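PDB 5BVR: alpha-actinin-like protein 1 from Schizosaccharomyces pombe, which binds actin filaments and takes part in forming and organising the actin ring during cytokinesis and septation, here represented by its N-terminal actin-binding domain. Local coordinates for residues L44-L49 with N75-Y80; N157-C162 with R184-L189. All coordinates share one frame; numbering follows the deposited sequence. Where two conformers were deposited one is given.

Contact 1 of 2, residues L44-L49 with N75-Y80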
loop_
_atom_site.group_PDB
_atom_site.type_symbol
_atom_site.label_atom_id
_atom_site.label_comp_id
_atom_site.label_asym_id
_atom_site.label_seq_id
_atom_site.Cartn_x
_atom_site.Cartn_y
_atom_site.Cartn_z
ATOM N N LEU A 44 0.486 17.001 6.419
ATOM C CA LEU A 44 -0.150 15.749 6.003
ATOM C C LEU A 44 0.611 14.539 6.522
ATOM O O LEU A 44 0.014 13.498 6.821
ATOM C CB LEU A 44 -0.317 15.688 4.497
ATOM C CG LEU A 44 -1.320 16.686 3.913
ATOM C CD1 LEU A 44 -1.459 16.454 2.435
ATOM C CD2 LEU A 44 -2.694 16.644 4.593
ATOM N N LEU A 45 1.927 14.667 6.646
ATOM C CA LEU A 45 2.709 13.596 7.247
ATOM C C LEU A 45 2.317 13.401 8.713
ATOM O O LEU A 45 2.076 12.292 9.166
ATOM C CB LEU A 45 4.196 13.892 7.111
ATOM C CG LEU A 45 5.185 12.842 7.576
ATOM C CD1 LEU A 45 4.900 11.509 6.884
ATOM C CD2 LEU A 45 6.606 13.334 7.280
ATOM N N ILE A 46 2.214 14.482 9.471
ATOM C CA ILE A 46 1.777 14.352 10.852
ATOM C C ILE A 46 0.402 13.717 10.938
ATOM O O ILE A 46 0.186 12.794 11.733
ATOM C CB ILE A 46 1.774 15.713 11.537
ATOM C CG1 ILE A 46 3.217 16.158 11.780
ATOM C CG2 ILE A 46 0.978 15.683 12.872
ATOM C CD1 ILE A 46 3.341 17.638 12.164
ATOM N N GLN A 47 -0.528 14.204 10.126
ATOM C CA GLN A 47 -1.875 13.661 10.137
ATOM C C GLN A 47 -1.887 12.181 9.735
ATOM O O GLN A 47 -2.583 11.378 10.370
ATOM C CB GLN A 47 -2.794 14.499 9.252
ATOM C CG GLN A 47 -3.002 15.908 9.826
ATOM C CD GLN A 47 -3.827 16.829 8.941
ATOM O OE1 GLN A 47 -3.723 16.810 7.719
ATOM N NE2 GLN A 47 -4.657 17.642 9.569
ATOM N N LEU A 48 -1.137 11.807 8.705
ATOM C CA LEU A 48 -0.995 10.391 8.348
ATOM C C LEU A 48 -0.566 9.557 9.559
ATOM O O LEU A 48 -1.157 8.510 9.859
ATOM C CB LEU A 48 0.016 10.192 7.212
ATOM C CG LEU A 48 0.261 8.727 6.827
ATOM C CD1 LEU A 48 -0.952 8.124 6.145
ATOM C CD2 LEU A 48 1.484 8.625 5.934
ATOM N N LEU A 49 0.456 10.022 10.267
ATOM C CA LEU A 49 1.010 9.281 11.390
ATOM C C LEU A 49 -0.015 9.106 12.510
ATOM O O LEU A 49 -0.096 8.042 13.118
ATOM C CB LEU A 49 2.277 9.956 11.906
ATOM C CG LEU A 49 3.456 9.879 10.942
ATOM C CD1 LEU A 49 4.561 10.858 11.365
ATOM C CD2 LEU A 49 4.021 8.456 10.840
ATOM N N ASN A 75 10.253 17.659 11.476
ATOM C CA ASN A 75 11.094 17.092 12.509
ATOM C C ASN A 75 10.226 16.372 13.557
ATOM O O ASN A 75 10.585 15.297 14.022
ATOM C CB ASN A 75 11.961 18.175 13.148
ATOM C CG ASN A 75 12.946 17.626 14.150
ATOM O OD1 ASN A 75 13.858 16.884 13.802
ATOM N ND2 ASN A 75 12.773 18.002 15.407
ATOM N N LYS A 76 9.078 16.957 13.896
ATOM C CA LYS A 76 8.128 16.297 14.802
ATOM C C LYS A 76 7.732 14.924 14.264
ATOM O O LYS A 76 7.744 13.931 14.991
ATOM C CB LYS A 76 6.883 17.176 14.981
ATOM C CG LYS A 76 5.822 16.602 15.870
ATOM C CD LYS A 76 4.685 17.595 15.995
ATOM C CE LYS A 76 3.520 17.028 16.746
ATOM N NZ LYS A 76 3.841 16.984 18.195
ATOM N N ALA A 77 7.396 14.870 12.982
ATOM C CA ALA A 77 7.020 13.608 12.352
ATOM C C ALA A 77 8.156 12.600 12.396
ATOM O O ALA A 77 7.941 11.433 12.722
ATOM C CB ALA A 77 6.602 13.853 10.929
ATOM N N LEU A 78 9.354 13.041 12.024
ATOM C CA LEU A 78 10.489 12.133 11.962
ATOM C C LEU A 78 10.830 11.620 13.346
ATOM O O LEU A 78 11.141 10.437 13.503
ATOM C CB LEU A 78 11.695 12.800 11.290
ATOM C CG LEU A 78 11.501 13.254 9.841
ATOM C CD1 LEU A 78 12.801 13.813 9.292
ATOM C CD2 LEU A 78 11.009 12.135 8.965
ATOM N N GLU A 79 10.743 12.482 14.349
ATOM C CA GLU A 79 11.043 12.050 15.701
ATOM C C GLU A 79 10.018 11.016 16.155
ATOM O O GLU A 79 10.391 10.030 16.807
ATOM C CB GLU A 79 11.118 13.249 16.654
ATOM C CG GLU A 79 12.393 14.070 16.455
ATOM C CD GLU A 79 13.659 13.232 16.603
ATOM O OE1 GLU A 79 13.740 12.434 17.567
ATOM O OE2 GLU A 79 14.559 13.355 15.745
ATOM N N TYR A 80 8.745 11.194 15.791
ATOM C CA TYR A 80 7.726 10.190 16.130
ATOM C C TYR A 80 8.068 8.841 15.483
ATOM O O TYR A 80 8.044 7.789 16.130
ATOM C CB TYR A 80 6.332 10.656 15.713
ATOM C CG TYR A 80 5.301 9.571 15.905
ATOM C CD1 TYR A 80 4.770 9.306 17.163
ATOM C CD2 TYR A 80 4.901 8.778 14.840
ATOM C CE1 TYR A 80 3.850 8.299 17.341
ATOM C CE2 TYR A 80 3.977 7.769 15.010
ATOM C CZ TYR A 80 3.456 7.537 16.262
ATOM O OH TYR A 80 2.534 6.520 16.416
#

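Contact 2 of 2, residues N157-C162 with R184-L189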
loop_
_atom_site.group_PDB
_atom_site.type_symbol
_atom_site.label_atom_id
_atom_site.label_comp_id
_atom_site.label_asym_id
_atom_site.label_seq_id
_atom_site.Cartn_x
_atom_site.Cartn_y
_atom_site.Cartn_z
ATOM N N ASN A 157 -0.110 -12.027 -14.499
ATOM C CA ASN A 157 -1.097 -12.601 -15.426
ATOM C C ASN A 157 -2.547 -12.495 -14.949
ATOM O O ASN A 157 -3.449 -12.989 -15.621
ATOM C CB ASN A 157 -0.749 -14.043 -15.827
ATOM C CG ASN A 157 -1.004 -15.064 -14.726
ATOM O OD1 ASN A 157 -1.639 -14.774 -13.732
ATOM N ND2 ASN A 157 -0.510 -16.271 -14.909
ATOM N N GLY A 158 -2.762 -11.869 -13.788
ATOM C CA GLY A 158 -4.124 -11.650 -13.291
ATOM C C GLY A 158 -4.732 -12.774 -12.476
ATOM O O GLY A 158 -5.700 -12.548 -11.730
ATOM N N LEU A 159 -4.199 -13.979 -12.609
ATOM C CA LEU A 159 -4.893 -15.152 -12.068
ATOM C C LEU A 159 -4.791 -15.234 -10.561
ATOM O O LEU A 159 -5.759 -15.670 -9.912
ATOM C CB LEU A 159 -4.392 -16.451 -12.686
ATOM C CG LEU A 159 -4.782 -16.650 -14.146
ATOM C CD1 LEU A 159 -4.121 -17.923 -14.705
ATOM C CD2 LEU A 159 -6.294 -16.700 -14.323
ATOM N N ALA A 160 -3.651 -14.862 -9.987
ATOM C CA ALA A 160 -3.531 -14.935 -8.524
ATOM C C ALA A 160 -4.567 -14.029 -7.837
ATOM O O ALA A 160 -5.188 -14.427 -6.849
ATOM C CB ALA A 160 -2.120 -14.606 -8.048
ATOM N N PHE A 161 -4.752 -12.808 -8.352
ATOM C CA PHE A 161 -5.766 -11.911 -7.817
ATOM C C PHE A 161 -7.146 -12.551 -7.951
ATOM O O PHE A 161 -7.929 -12.534 -6.994
ATOM C CB PHE A 161 -5.778 -10.541 -8.500
ATOM C CG PHE A 161 -4.592 -9.679 -8.167
ATOM C CD1 PHE A 161 -4.401 -9.201 -6.890
ATOM C CD2 PHE A 161 -3.692 -9.310 -9.150
ATOM C CE1 PHE A 161 -3.319 -8.373 -6.575
ATOM C CE2 PHE A 161 -2.609 -8.462 -8.836
ATOM C CZ PHE A 161 -2.431 -8.023 -7.548
ATOM N N CYS A 162 -7.441 -13.110 -9.119
ATOM C CA CYS A 162 -8.747 -13.741 -9.328
ATOM C C CYS A 162 -8.952 -14.931 -8.404
ATOM O O CYS A 162 -10.052 -15.113 -7.866
ATOM C CB CYS A 162 -8.938 -14.183 -10.773
ATOM S SG CYS A 162 -9.156 -12.805 -11.942
ATOM N N ARG A 184 -5.381 -9.253 -19.219
ATOM C CA ARG A 184 -5.828 -7.879 -18.959
ATOM C C ARG A 184 -7.279 -7.855 -18.485
ATOM O O ARG A 184 -7.614 -7.159 -17.510
ATOM C CB ARG A 184 -5.646 -7.022 -20.214
ATOM C CG ARG A 184 -5.830 -5.514 -19.957
ATOM C CD ARG A 184 -5.079 -4.661 -20.994
ATOM N NE ARG A 184 -3.668 -5.051 -21.113
ATOM C CZ ARG A 184 -2.641 -4.435 -20.526
ATOM N NH1 ARG A 184 -2.820 -3.360 -19.762
ATOM N NH2 ARG A 184 -1.414 -4.901 -20.711
ATOM N N ALA A 185 -8.139 -8.623 -19.140
ATOM C CA ALA A 185 -9.539 -8.700 -18.727
ATOM C C ALA A 185 -9.691 -9.304 -17.332
ATOM O O ALA A 185 -10.504 -8.845 -16.510
ATOM C CB ALA A 185 -10.331 -9.505 -19.738
ATOM N N ASN A 186 -8.886 -10.308 -17.034
ATOM C CA ASN A 186 -8.952 -10.970 -15.735
ATOM C C ASN A 186 -8.430 -10.066 -14.628
ATOM O O ASN A 186 -9.007 -9.998 -13.557
ATOM C CB ASN A 186 -8.196 -12.282 -15.785
ATOM C CG ASN A 186 -8.877 -13.291 -16.696
ATOM O OD1 ASN A 186 -10.058 -13.129 -17.046
ATOM N ND2 ASN A 186 -8.161 -14.349 -17.044
ATOM N N MET A 187 -7.343 -9.356 -14.875
ATOM C CA MET A 187 -6.814 -8.367 -13.924
ATOM C C MET A 187 -7.869 -7.307 -13.619
ATOM O O MET A 187 -8.113 -6.929 -12.466
ATOM C CB MET A 187 -5.566 -7.674 -14.502
ATOM C CG MET A 187 -4.758 -6.850 -13.487
ATOM S SD MET A 187 -3.738 -7.884 -12.435
ATOM C CE MET A 187 -2.462 -8.380 -13.606
ATOM N N GLN A 188 -8.464 -6.772 -14.675
ATOM C CA GLN A 188 -9.470 -5.728 -14.530
ATOM C C GLN A 188 -10.657 -6.250 -13.716
ATOM O O GLN A 188 -11.160 -5.569 -12.813
ATOM C CB GLN A 188 -9.927 -5.280 -15.915
ATOM C CG GLN A 188 -10.933 -4.144 -15.900
ATOM C CD GLN A 188 -10.312 -2.839 -15.474
ATOM O OE1 GLN A 188 -9.359 -2.368 -16.093
ATOM N NE2 GLN A 188 -10.838 -2.249 -14.404
ATOM N N LEU A 189 -11.089 -7.464 -14.020
ATOM C CA LEU A 189 -12.195 -8.095 -13.294
ATOM C C LEU A 189 -11.895 -8.164 -11.791
ATOM O O LEU A 189 -12.707 -7.729 -10.960
ATOM C CB LEU A 189 -12.451 -9.499 -13.855
ATOM C CG LEU A 189 -13.647 -10.234 -13.267
ATOM C CD1 LEU A 189 -14.953 -9.587 -13.695
ATOM C CD2 LEU A 189 -13.599 -11.705 -13.678
HETATM O O HOH W 1 -5.427 -14.458 -16.792
#

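Contact 1 of 2, residues L44-L49 with N75-Y80
The methyl group of Ala-77 is the focus of the contact, met by three aliphatic side chains from residues 44-49. Leu-45 CD2 and Leu-49 CD1 each approach Ala-77 CB to 3.7 Å, and Ile-46 adds its CG1 at the longer distance of 4.2 Å. Leu-49 also runs alongside Tyr-80, the two side chains passing in opposite senses, with CD1 of Leu-49 obliquely placed 4.1 Å from CD2 of the Tyr-80 ring. At the other flank, the CD1 tip of Ile-46 lies 4.1 Å from CD of Lys-76, whose aliphatic chain it crosses at about a right angle. The small alanine lies where the CA atoms of Ile-46 and Ala-77 are 5.5 Å apart. The axes of segments 44-49 and 75-80 run 31° from parallel and approach to 9.2 Å; the helices that carry them, 43-53 and 67-83, belong to the first calponin-homology domain, an all-helical fold. Lys-76 stays extended as far as CE, and a turn at chi4 (75°) swings NZ aside to hydrogen-bond the carbonyl of Leu-57. The Tyr-80 hydroxyl is hydrogen-bonded to Glu-55. Behind the leucines, Leu-111 of helix 101-117 touches both Leu-45 and Leu-49, and Tyr-60 packs on Ile-46.

Contact 2 of 2, residues N157-C162 with R184-L189
Gly-158, the N-cap of helix 159-168, lies so close to helix 183-198 that its CA is 4.3 Å from that of Met-187. Its backbone has a positive phi of 87°, and a side chain would point straight into the backbone of the facing helix, so both the conformation and the packing call for glycine. The Met-187 side chain folds over the glycine: CG is anti to the backbone N, and bends at chi2 and chi3 bring CE to 3.5 Å from Gly-158 N. The same folding sets SD beside Phe-161 in a Met-aromatic contact, 3.6 Å from CD2 and oblique to the ring. Phe-161 is further enclosed by the rings of Trp-155, Phe-191 and Tyr-223. On the other flank Cys-162 directs SG at the backbone of the facing helix, 3.2 Å from Asn-186 O. Asn-157, just before the N-cap, forms an Asx turn, its OD1 accepting from Leu-159 N at 2.9 Å along a nearly straight path (164°), the donor lying above the carbonyl plane. A water donates to Asn-157 O and accepts from Asn-186 ND2, 2.7 Å in each case, and so ties the turn to helix 183-198 of the second calponin-homology domain. Leu-159 and Asn-186 lie side by side, pointing the same way, with CD2 of the leucine near ND2 of the asparagine. Two acceptors, the water and the Asp-179 carbonyl, engage ND2, which should hold the buried amide in one of its two flips.

Contacts 1 and 2 belong to the tandem calponin-homology domains that make up the actin-binding domain of alpha-actinin: residues 44-49 with 75-80 lie in the first, residues 157-162 with 184-189 in the second. Their centres are 36 Å apart, on opposite sides of the centre of the chain, and with nearest atoms about 21 Å apart they do not touch. Along the sequence contact 1 closes before contact 2 opens. The actin-binding segment 88-112 follows contact 1 in the chain, and its Leu-111 backs that contact. The Phe-161 side chain of contact 2 is about 14 Å from a bound zinc ion, so the metal is not part of the contact.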